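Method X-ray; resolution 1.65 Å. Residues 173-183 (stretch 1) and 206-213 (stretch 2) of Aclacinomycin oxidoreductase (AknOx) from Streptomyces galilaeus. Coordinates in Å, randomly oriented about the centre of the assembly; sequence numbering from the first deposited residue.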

ATOM      1  N   VAL A 173      -6.028   7.438  -0.253  1.00  7.93           N
ATOM      2  CA  VAL A 173      -7.226   7.166   0.558  1.00  8.68           C
ATOM      3  C   VAL A 173      -7.257   8.147   1.721  1.00 13.83           C
ATOM      4  O   VAL A 173      -8.300   8.647   2.125  1.00 16.45           O
ATOM      5  CB  VAL A 173      -7.240   5.703   1.010  1.00 11.87           C
ATOM      6  CG1 VAL A 173      -6.132   5.459   2.028  1.00 12.02           C
ATOM      7  CG2 VAL A 173      -8.592   5.298   1.569  1.00 13.82           C
ATOM      8  N   ALA A 174      -6.073   8.449   2.259  1.00 15.52           N
ATOM      9  CA  ALA A 174      -5.900   9.317   3.407  1.00 16.02           C
ATOM     10  C   ALA A 174      -6.200  10.783   3.098  1.00 17.10           C
ATOM     11  O   ALA A 174      -6.228  11.623   4.013  1.00 13.59           O
ATOM     12  CB  ALA A 174      -4.495   9.155   3.953  1.00 21.60           C
ATOM     13  N   ASP A 175      -6.429  11.070   1.825  1.00 12.22           N
ATOM     14  CA  ASP A 175      -6.965  12.333   1.365  1.00 14.31           C
ATOM     15  C   ASP A 175      -8.460  12.483   1.611  1.00 13.31           C
ATOM     16  O   ASP A 175      -9.058  13.481   1.186  1.00 11.20           O
ATOM     17  CB  ASP A 175      -6.663  12.495  -0.146  1.00 13.60           C
ATOM     18  CG  ASP A 175      -5.204  12.911  -0.304  1.00 16.59           C
ATOM     19  OD1 ASP A 175      -4.718  13.486   0.695  1.00 11.41           O
ATOM     20  OD2 ASP A 175      -4.567  12.687  -1.355  1.00 15.21           O
ATOM     21  N   HIS A 176      -9.047  11.473   2.261  1.00 13.40           N
ATOM     22  CA  HIS A 176     -10.474  11.411   2.573  1.00 13.31           C
ATOM     23  C   HIS A 176     -10.674  10.943   4.002  1.00 13.50           C
ATOM     24  O   HIS A 176     -11.735  10.508   4.445  1.00 17.37           O
ATOM     25  CB  HIS A 176     -11.207  10.513   1.562  1.00 13.67           C
ATOM     26  CG  HIS A 176     -11.049  11.061   0.165  1.00 11.89           C
ATOM     27  ND1 HIS A 176     -11.938  11.940  -0.412  1.00 13.26           N
ATOM     28  CD2 HIS A 176     -10.071  10.860  -0.761  1.00  9.75           C
ATOM     29  CE1 HIS A 176     -11.526  12.243  -1.631  1.00 16.57           C
ATOM     30  NE2 HIS A 176     -10.381  11.601  -1.869  1.00 12.96           N
ATOM     31  N   LEU A 177      -9.603  11.029   4.790  1.00 14.10           N
ATOM     32  CA  LEU A 177      -9.634  10.706   6.202  1.00 11.77           C
ATOM     33  C   LEU A 177     -10.075  11.910   7.041  1.00 13.59           C
ATOM     34  O   LEU A 177      -9.357  12.921   7.073  1.00 15.40           O
ATOM     35  CB  LEU A 177      -8.238  10.338   6.694  1.00  7.99           C
ATOM     36  CG  LEU A 177      -8.066   9.588   7.996  1.00 12.02           C
ATOM     37  CD1 LEU A 177      -8.873   8.301   8.057  1.00 18.43           C
ATOM     38  CD2 LEU A 177      -6.586   9.243   8.174  1.00  8.33           C
ATOM     39  N   TYR A 178     -11.223  11.794   7.686  1.00 15.67           N
ATOM     40  CA  TYR A 178     -11.706  12.828   8.590  1.00 14.78           C
ATOM     41  C   TYR A 178     -11.218  12.575  10.016  1.00 11.10           C
ATOM     42  O   TYR A 178     -10.751  13.502  10.677  1.00 12.39           O
ATOM     43  CB  TYR A 178     -13.238  12.908   8.581  1.00 15.72           C
ATOM     44  CG  TYR A 178     -13.793  13.792   9.682  1.00 16.31           C
ATOM     45  CD1 TYR A 178     -14.501  13.242  10.743  1.00 20.58           C
ATOM     46  CD2 TYR A 178     -13.605  15.172   9.648  1.00 18.13           C
ATOM     47  CE1 TYR A 178     -15.001  14.054  11.752  1.00 19.52           C
ATOM     48  CE2 TYR A 178     -14.100  15.991  10.651  1.00 20.01           C
ATOM     49  CZ  TYR A 178     -14.793  15.417  11.691  1.00 20.67           C
ATOM     50  OH  TYR A 178     -15.294  16.222  12.692  1.00 29.66           O
ATOM     51  N   ALA A 179     -11.320  11.337  10.508  1.00 10.52           N
ATOM     52  CA  ALA A 179     -10.993  11.138  11.923  1.00 12.47           C
ATOM     53  C   ALA A 179     -10.554   9.718  12.233  1.00 12.17           C
ATOM     54  O   ALA A 179     -10.850   8.780  11.487  1.00 14.48           O
ATOM     55  CB  ALA A 179     -12.202  11.487  12.785  1.00  9.88           C
ATOM     56  N   VAL A 180      -9.868   9.566  13.365  1.00  7.83           N
ATOM     57  CA  VAL A 180      -9.460   8.225  13.771  1.00  7.15           C
ATOM     58  C   VAL A 180      -9.636   8.025  15.270  1.00 11.90           C
ATOM     59  O   VAL A 180      -9.306   8.916  16.055  1.00 11.95           O
ATOM     60  CB  VAL A 180      -7.994   7.987  13.328  1.00 11.73           C
ATOM     61  CG1 VAL A 180      -7.071   8.945  14.064  1.00 14.27           C
ATOM     62  CG2 VAL A 180      -7.571   6.551  13.531  1.00 19.99           C
ATOM     63  N   GLU A 181     -10.168   6.868  15.623  1.00  9.75           N
ATOM     64  CA  GLU A 181     -10.288   6.378  16.991  1.00 12.48           C
ATOM     65  C   GLU A 181      -9.148   5.409  17.260  1.00 12.04           C
ATOM     66  O   GLU A 181      -8.987   4.445  16.515  1.00 11.66           O
ATOM     67  CB  GLU A 181     -11.641   5.696  17.226  1.00 15.78           C
ATOM     68  CG  GLU A 181     -12.796   6.627  17.458  1.00 18.71           C
ATOM     69  CD  GLU A 181     -14.120   6.215  16.857  1.00 21.48           C
ATOM     70  OE1 GLU A 181     -14.579   5.061  16.869  1.00 27.44           O
ATOM     71  OE2 GLU A 181     -14.752   7.157  16.334  1.00 21.29           O
ATOM     72  N   VAL A 182      -8.353   5.686  18.273  1.00 13.71           N
ATOM     73  CA  VAL A 182      -7.105   4.994  18.569  1.00 13.50           C
ATOM     74  C   VAL A 182      -7.004   4.575  20.030  1.00 16.27           C
ATOM     75  O   VAL A 182      -7.556   5.248  20.913  1.00 15.74           O
ATOM     76  CB  VAL A 182      -5.890   5.894  18.259  1.00 12.44           C
ATOM     77  CG1 VAL A 182      -4.633   5.056  18.061  1.00  9.71           C
ATOM     78  CG2 VAL A 182      -6.146   6.750  17.027  1.00 12.13           C
ATOM     79  N   VAL A 183      -6.308   3.480  20.293  1.00 12.30           N
ATOM     80  CA  VAL A 183      -5.939   3.170  21.678  1.00 11.97           C
ATOM     81  C   VAL A 183      -4.434   3.459  21.804  1.00 15.17           C
ATOM     82  O   VAL A 183      -3.609   2.847  21.123  1.00 11.72           O
ATOM     83  CB  VAL A 183      -6.285   1.745  22.104  1.00 11.80           C
ATOM     84  CG1 VAL A 183      -5.699   1.397  23.464  1.00 16.58           C
ATOM     85  CG2 VAL A 183      -7.804   1.547  22.160  1.00 14.01           C
ATOM     86  N   GLU A 206      -2.635  16.566  15.365  1.00 15.79           N
ATOM     87  CA  GLU A 206      -1.359  15.982  14.953  1.00 13.51           C
ATOM     88  C   GLU A 206      -1.418  14.466  15.040  1.00  8.46           C
ATOM     89  O   GLU A 206      -0.768  13.826  14.217  1.00 11.20           O
ATOM     90  CB  GLU A 206      -0.178  16.541  15.761  1.00 14.60           C
ATOM     91  CG  GLU A 206       0.173  17.948  15.265  1.00 17.01           C
ATOM     92  CD  GLU A 206       0.717  17.955  13.848  1.00 22.65           C
ATOM     93  OE1 GLU A 206       1.893  17.563  13.652  1.00 19.84           O
ATOM     94  OE2 GLU A 206      -0.030  18.364  12.927  1.00 21.82           O
ATOM     95  N   LEU A 207      -2.178  13.896  15.968  1.00  4.69           N
ATOM     96  CA  LEU A 207      -2.382  12.447  15.989  1.00 10.00           C
ATOM     97  C   LEU A 207      -3.134  12.034  14.715  1.00 12.08           C
ATOM     98  O   LEU A 207      -2.783  11.011  14.117  1.00 13.55           O
ATOM     99  CB  LEU A 207      -3.127  12.010  17.235  1.00 12.67           C
ATOM    100  CG  LEU A 207      -2.799  10.684  17.910  1.00 16.82           C
ATOM    101  CD1 LEU A 207      -4.042  10.106  18.569  1.00 11.13           C
ATOM    102  CD2 LEU A 207      -2.191   9.680  16.952  1.00 16.44           C
ATOM    103  N   TRP A 208      -4.127  12.810  14.283  1.00 13.43           N
ATOM    104  CA  TRP A 208      -4.862  12.478  13.057  1.00 13.95           C
ATOM    105  C   TRP A 208      -3.913  12.462  11.856  1.00 11.92           C
ATOM    106  O   TRP A 208      -3.912  11.581  11.004  1.00 10.92           O
ATOM    107  CB  TRP A 208      -6.001  13.464  12.755  1.00 13.90           C
ATOM    108  CG  TRP A 208      -6.410  13.476  11.307  1.00 12.22           C
ATOM    109  CD1 TRP A 208      -7.262  12.568  10.720  1.00 11.92           C
ATOM    110  CD2 TRP A 208      -6.021  14.392  10.276  1.00 11.63           C
ATOM    111  NE1 TRP A 208      -7.416  12.874   9.388  1.00 10.85           N
ATOM    112  CE2 TRP A 208      -6.656  13.990   9.090  1.00  8.58           C
ATOM    113  CE3 TRP A 208      -5.172  15.507  10.264  1.00  9.30           C
ATOM    114  CZ2 TRP A 208      -6.466  14.691   7.901  1.00  8.44           C
ATOM    115  CZ3 TRP A 208      -4.986  16.204   9.093  1.00 14.06           C
ATOM    116  CH2 TRP A 208      -5.639  15.791   7.907  1.00 12.95           C
ATOM    117  N   TRP A 209      -3.150  13.540  11.784  1.00  8.93           N
ATOM    118  CA  TRP A 209      -2.100  13.740  10.810  1.00 12.29           C
ATOM    119  C   TRP A 209      -1.172  12.542  10.708  1.00 11.54           C
ATOM    120  O   TRP A 209      -0.860  12.055   9.623  1.00  9.04           O
ATOM    121  CB  TRP A 209      -1.250  14.930  11.248  1.00 13.71           C
ATOM    122  CG  TRP A 209      -0.372  15.451  10.163  1.00 15.47           C
ATOM    123  CD1 TRP A 209       0.771  14.967   9.612  1.00 16.28           C
ATOM    124  CD2 TRP A 209      -0.671  16.681   9.488  1.00 21.91           C
ATOM    125  NE1 TRP A 209       1.230  15.807   8.622  1.00 19.49           N
ATOM    126  CE2 TRP A 209       0.354  16.859   8.545  1.00 23.52           C
ATOM    127  CE3 TRP A 209      -1.690  17.633   9.598  1.00 23.58           C
ATOM    128  CZ2 TRP A 209       0.321  17.976   7.751  1.00 26.42           C
ATOM    129  CZ3 TRP A 209      -1.661  18.739   8.760  1.00 25.06           C
ATOM    130  CH2 TRP A 209      -0.653  18.925   7.821  1.00 26.40           C
ATOM    131  N   ALA A 210      -0.728  12.051  11.869  1.00 12.60           N
ATOM    132  CA  ALA A 210       0.177  10.911  11.926  1.00 15.66           C
ATOM    133  C   ALA A 210      -0.413   9.694  11.222  1.00 15.61           C
ATOM    134  O   ALA A 210       0.297   8.830  10.709  1.00 11.54           O
ATOM    135  CB  ALA A 210       0.514  10.582  13.376  1.00 24.47           C
ATOM    136  N   HIS A 211      -1.759   9.642  11.198  1.00 13.89           N
ATOM    137  CA  HIS A 211      -2.419   8.472  10.654  1.00 12.27           C
ATOM    138  C   HIS A 211      -2.664   8.610   9.154  1.00 10.93           C
ATOM    139  O   HIS A 211      -3.229   7.688   8.579  1.00 13.17           O
ATOM    140  CB  HIS A 211      -3.706   8.185  11.443  1.00 10.93           C
ATOM    141  CG  HIS A 211      -3.351   7.447  12.727  1.00  8.02           C
ATOM    142  ND1 HIS A 211      -2.980   8.106  13.888  1.00  8.50           N
ATOM    143  CD2 HIS A 211      -3.327   6.130  13.006  1.00  6.84           C
ATOM    144  CE1 HIS A 211      -2.729   7.211  14.829  1.00  7.32           C
ATOM    145  NE2 HIS A 211      -2.932   5.992  14.328  1.00 11.93           N
ATOM    146  N   THR A 212      -2.232   9.722   8.555  1.00  8.93           N
ATOM    147  CA  THR A 212      -2.454   9.879   7.115  1.00 13.03           C
ATOM    148  C   THR A 212      -1.214   9.495   6.302  1.00 10.25           C
ATOM    149  O   THR A 212      -0.942  10.071   5.244  1.00 11.89           O
ATOM    150  CB  THR A 212      -2.916  11.305   6.769  1.00 13.34           C
ATOM    151  OG1 THR A 212      -3.182  11.412   5.359  1.00 36.88           O
ATOM    152  CG2 THR A 212      -1.849  12.349   7.038  1.00  4.66           C
ATOM    153  N   GLY A 213      -0.461   8.500   6.756  1.00 13.31           N
ATOM    154  CA  GLY A 213       0.567   7.887   5.970  1.00 16.33           C
ATOM    155  C   GLY A 213       1.857   7.819   6.778  1.00 14.65           C
ATOM    156  O   GLY A 213       2.841   7.954   6.086  1.00 19.00           O
TER

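The contact joins a strand, residues 177-183, to a helical segment, residues 206-210, that begins earlier in the chain, and to the residues that follow it. The two axes cross nearly at right angles, 98° between their N-to-C directions, and approach to 8.3 Å. With such a crossing the backbones cannot run alongside each other, and the CA atoms come close at separate points: Val180 and Trp208 at 6.3 Å, and, beyond the strand and helix, Ala174 and Thr212 at 5.1 Å. Together the stretches bury 439 Å², about half of it through Trp208, His211 and Leu177.

Trp208 covers the most. Its CA-to-CB bond points sideways, yet with chi1 at 158° (t) the indole reaches the strand. There NE1 donates a hydrogen bond to Leu177 O, with Trp208 NE1 and Leu177 O 3.0 Å apart and an N-H...O angle of 135°, so the bond has an ordinary length but is bent. The carbonyl lies at the ring edge, near its plane, where an indole N-H points. The bond gives the ring's one polar group a partner in a buried setting. Beside it, Leu177 CG lies 4.1 Å from Trp208 CD1, an apolar contact that packs the leucine side chain against the same ring. The indole also follows the strand backbone onward, with Trp208 CD1 3.6 Å from Tyr178 O and 4.2 Å from Ala179 CA.

Leu177 points toward the helix side and extends its contact past the tryptophan: its CD2 is 3.7 Å from His211 O and 4.3 Å from Thr212 CA. Along the strand, the CB atoms of Leu177 and of the alternating Val180 and Val182 do not follow a strict every-second-residue pattern, since Tyr178 and Ala179 both point away. The backbone angles of Tyr178, -90/-46, depart from extended values at this point.

His211 points toward the strand and meets both valines: Val180 CG1 is 4.2 Å from His211 ND1, and Val182 CG2 is 4.1 Å from His211 CE1. These are van der Waals contacts. The polar need of His211 ND1 is met within its own stretch, where it donates to Leu207 O at 2.9 Å and 177°, an almost linear bond that ties the imidazole back to the helix. Leu207 adds an apolar contact, its CD1 4.3 Å from Val182 CG2.

At the other end, Ala174 CB lies 3.0 Å from Thr212 OG1, a tight approach. Thr212 OG1 and Ala174 O, 3.3 Å apart, are at best weakly hydrogen-bonded.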